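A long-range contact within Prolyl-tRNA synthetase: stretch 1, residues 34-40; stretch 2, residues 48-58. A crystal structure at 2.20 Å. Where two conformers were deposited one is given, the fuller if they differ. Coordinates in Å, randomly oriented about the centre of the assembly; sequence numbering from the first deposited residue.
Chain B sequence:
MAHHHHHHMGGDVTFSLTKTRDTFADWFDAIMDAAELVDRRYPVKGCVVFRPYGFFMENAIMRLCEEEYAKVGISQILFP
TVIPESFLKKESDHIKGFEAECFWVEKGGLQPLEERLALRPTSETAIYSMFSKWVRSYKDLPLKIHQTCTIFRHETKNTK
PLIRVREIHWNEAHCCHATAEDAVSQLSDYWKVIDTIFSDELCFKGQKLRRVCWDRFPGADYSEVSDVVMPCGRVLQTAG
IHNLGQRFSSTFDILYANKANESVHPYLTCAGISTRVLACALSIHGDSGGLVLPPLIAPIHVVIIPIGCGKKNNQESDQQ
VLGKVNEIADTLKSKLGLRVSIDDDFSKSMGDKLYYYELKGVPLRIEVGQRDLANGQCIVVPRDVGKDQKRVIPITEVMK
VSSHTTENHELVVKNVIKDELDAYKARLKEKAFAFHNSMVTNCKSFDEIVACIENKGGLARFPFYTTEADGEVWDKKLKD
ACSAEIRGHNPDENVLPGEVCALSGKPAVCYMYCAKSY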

# COMPACT_ATOMS: atom_id res chain seq x y z
N ALA B 34 20.76 -13.41 -5.55
CA ALA B 34 20.47 -14.44 -6.54
C ALA B 34 18.98 -14.55 -6.86
O ALA B 34 18.60 -14.76 -8.01
CB ALA B 34 21.02 -15.80 -6.09
N ALA B 35 18.12 -14.40 -5.85
CA ALA B 35 16.67 -14.42 -6.07
C ALA B 35 16.11 -13.03 -6.47
O ALA B 35 14.92 -12.88 -6.70
CB ALA B 35 15.95 -14.97 -4.84
N GLU B 36 17.00 -12.04 -6.57
CA GLU B 36 16.66 -10.67 -6.97
C GLU B 36 15.57 -10.06 -6.08
O GLU B 36 14.57 -9.53 -6.55
CB GLU B 36 16.32 -10.62 -8.46
CG GLU B 36 17.45 -11.24 -9.31
CD GLU B 36 17.40 -10.89 -10.78
OE1 GLU B 36 16.30 -10.80 -11.33
OE2 GLU B 36 18.48 -10.74 -11.38
N LEU B 37 15.78 -10.17 -4.77
CA LEU B 37 14.81 -9.70 -3.78
C LEU B 37 15.01 -8.21 -3.50
O LEU B 37 14.06 -7.44 -3.45
CB LEU B 37 14.96 -10.48 -2.48
CG LEU B 37 14.71 -11.99 -2.56
CD1 LEU B 37 14.72 -12.61 -1.16
CD2 LEU B 37 13.39 -12.27 -3.27
N VAL B 38 16.27 -7.84 -3.30
CA VAL B 38 16.66 -6.47 -3.01
C VAL B 38 17.91 -6.12 -3.82
O VAL B 38 18.57 -7.00 -4.38
CB VAL B 38 17.00 -6.29 -1.52
CG1 VAL B 38 15.79 -6.59 -0.65
CG2 VAL B 38 18.18 -7.16 -1.13
N ASP B 39 18.20 -4.83 -3.89
CA ASP B 39 19.46 -4.39 -4.44
C ASP B 39 20.12 -3.39 -3.48
O ASP B 39 19.62 -2.29 -3.27
CB ASP B 39 19.27 -3.78 -5.82
CG ASP B 39 20.55 -3.78 -6.62
OD1 ASP B 39 21.61 -3.56 -6.01
OD2 ASP B 39 20.49 -4.02 -7.85
N ARG B 40 21.26 -3.82 -2.92
CA ARG B 40 22.03 -3.04 -1.94
C ARG B 40 22.92 -1.99 -2.58
O ARG B 40 23.52 -1.18 -1.88
CB ARG B 40 22.93 -3.97 -1.10
CG ARG B 40 22.23 -5.11 -0.40
CD ARG B 40 23.23 -6.03 0.30
NE ARG B 40 23.73 -5.48 1.56
CZ ARG B 40 24.54 -6.13 2.40
NH1 ARG B 40 24.96 -7.36 2.12
NH2 ARG B 40 24.93 -5.55 3.52
N VAL B 48 17.97 0.23 0.74
CA VAL B 48 18.04 -0.80 -0.28
C VAL B 48 16.81 -0.76 -1.16
O VAL B 48 15.71 -0.53 -0.68
CB VAL B 48 18.21 -2.21 0.33
CG1 VAL B 48 19.40 -2.23 1.28
CG2 VAL B 48 16.95 -2.63 1.05
N VAL B 49 17.01 -1.00 -2.46
CA VAL B 49 15.90 -1.12 -3.39
C VAL B 49 15.19 -2.45 -3.15
O VAL B 49 15.84 -3.49 -3.07
CB VAL B 49 16.39 -1.06 -4.86
CG1 VAL B 49 15.22 -1.25 -5.85
CG2 VAL B 49 17.11 0.27 -5.13
N PHE B 50 13.87 -2.40 -3.01
CA PHE B 50 13.04 -3.60 -3.08
C PHE B 50 12.75 -3.90 -4.55
O PHE B 50 11.99 -3.18 -5.18
CB PHE B 50 11.72 -3.39 -2.34
CG PHE B 50 11.64 -4.05 -0.99
CD1 PHE B 50 11.71 -5.43 -0.87
CD2 PHE B 50 11.42 -3.29 0.15
CE1 PHE B 50 11.60 -6.05 0.38
CE2 PHE B 50 11.32 -3.89 1.39
CZ PHE B 50 11.41 -5.28 1.50
N ARG B 51 13.36 -4.96 -5.09
CA ARG B 51 13.06 -5.38 -6.46
C ARG B 51 11.74 -6.16 -6.50
O ARG B 51 11.26 -6.60 -5.46
CB ARG B 51 14.22 -6.22 -7.01
CG ARG B 51 15.55 -5.49 -6.95
CD ARG B 51 16.64 -6.27 -7.63
NE ARG B 51 16.44 -6.33 -9.08
CZ ARG B 51 17.33 -6.82 -9.94
NH1 ARG B 51 18.48 -7.33 -9.50
NH2 ARG B 51 17.05 -6.82 -11.24
N PRO B 52 11.14 -6.33 -7.70
CA PRO B 52 9.77 -6.87 -7.83
C PRO B 52 9.45 -8.15 -7.06
O PRO B 52 8.44 -8.22 -6.35
CB PRO B 52 9.64 -7.12 -9.33
CG PRO B 52 10.45 -6.06 -9.93
CD PRO B 52 11.64 -5.89 -9.02
N TYR B 53 10.31 -9.16 -7.22
CA TYR B 53 10.06 -10.46 -6.61
C TYR B 53 10.04 -10.34 -5.08
O TYR B 53 9.18 -10.92 -4.42
CB TYR B 53 11.11 -11.48 -7.08
CG TYR B 53 10.65 -12.90 -6.94
CD1 TYR B 53 9.69 -13.43 -7.81
CD2 TYR B 53 11.14 -13.72 -5.93
CE1 TYR B 53 9.25 -14.73 -7.69
CE2 TYR B 53 10.70 -15.04 -5.80
CZ TYR B 53 9.75 -15.53 -6.68
OH TYR B 53 9.31 -16.81 -6.56
N GLY B 54 10.97 -9.58 -4.53
CA GLY B 54 10.99 -9.27 -3.11
C GLY B 54 9.85 -8.37 -2.64
O GLY B 54 9.23 -8.65 -1.61
N PHE B 55 9.56 -7.30 -3.37
CA PHE B 55 8.51 -6.38 -2.91
C PHE B 55 7.13 -7.04 -2.85
O PHE B 55 6.32 -6.69 -2.00
CB PHE B 55 8.40 -5.10 -3.74
CG PHE B 55 7.51 -4.07 -3.09
CD1 PHE B 55 7.91 -3.44 -1.92
CD2 PHE B 55 6.24 -3.80 -3.59
CE1 PHE B 55 7.08 -2.52 -1.28
CE2 PHE B 55 5.41 -2.87 -2.96
CZ PHE B 55 5.84 -2.22 -1.81
N PHE B 56 6.85 -7.98 -3.75
CA PHE B 56 5.58 -8.70 -3.72
C PHE B 56 5.35 -9.38 -2.35
O PHE B 56 4.23 -9.41 -1.85
CB PHE B 56 5.48 -9.75 -4.83
CG PHE B 56 4.23 -10.55 -4.75
CD1 PHE B 56 3.12 -10.20 -5.51
CD2 PHE B 56 4.12 -11.61 -3.85
CE1 PHE B 56 1.94 -10.91 -5.40
CE2 PHE B 56 2.94 -12.32 -3.74
CZ PHE B 56 1.85 -11.96 -4.52
N MET B 57 6.42 -9.93 -1.78
CA MET B 57 6.35 -10.63 -0.49
C MET B 57 6.05 -9.65 0.65
O MET B 57 5.21 -9.93 1.51
CB MET B 57 7.67 -11.34 -0.20
CG MET B 57 8.12 -12.33 -1.30
SD MET B 57 9.81 -12.90 -1.05
CE MET B 57 10.12 -13.77 -2.61
N GLU B 58 6.75 -8.52 0.65
CA GLU B 58 6.60 -7.49 1.68
C GLU B 58 5.20 -6.90 1.63
O GLU B 58 4.55 -6.74 2.67
CB GLU B 58 7.62 -6.36 1.45
CG GLU B 58 7.49 -5.18 2.41
CD GLU B 58 7.86 -5.52 3.84
OE1 GLU B 58 8.41 -6.61 4.10
OE2 GLU B 58 7.60 -4.66 4.72
O HOH W 1 12.95 -9.11 -8.49
O HOH W 2 19.17 -8.02 -6.80

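Stretch 1 leaves a helix at Glu36, whose positive phi belongs to a Schellman motif, and then pairs antiparallel with stretch 2. Asp39 and Val49 form the hydrogen-bonded pair, Asp39 N to Val49 O at 2.8 Å and Val49 N to Asp39 O at 3.0 Å; Val38 and Phe50 form the neighbouring non-hydrogen-bonded pair. Beyond it, Arg51 N donates to Leu37 O at 3.1 Å, from the N-cap position of the helix that starts at Pro52. The same carbonyl receives a CA-H...O contact from Gly54, with Gly54 CA 3.6 Å from Leu37 O. Glycine permits this approach: an ideal CB there would lie 2.2 Å from Leu37 O, a clash.

Side chains sort by sheet face. Val38 CG1 packs 4.2 Å from Phe50 CD1, while Asp39 and Val49 share the other face. Leu37 starts out pointing away, yet its end returns to the helix, CD2 lying 3.7 Å from Met57 CE and 3.8 Å from Tyr53 CD2, at the ring edge.

Arg51 points toward stretch 1 and has the largest covered area. Glu36 OE2 makes a long salt bridge to Arg51 NH1, 3.9 Å, from over the guanidinium face, so charge alone acts. Directional bonding comes through water 2, which accepts from Arg51 NH1 (2.9 Å) and donates to Val38 O (2.7 Å).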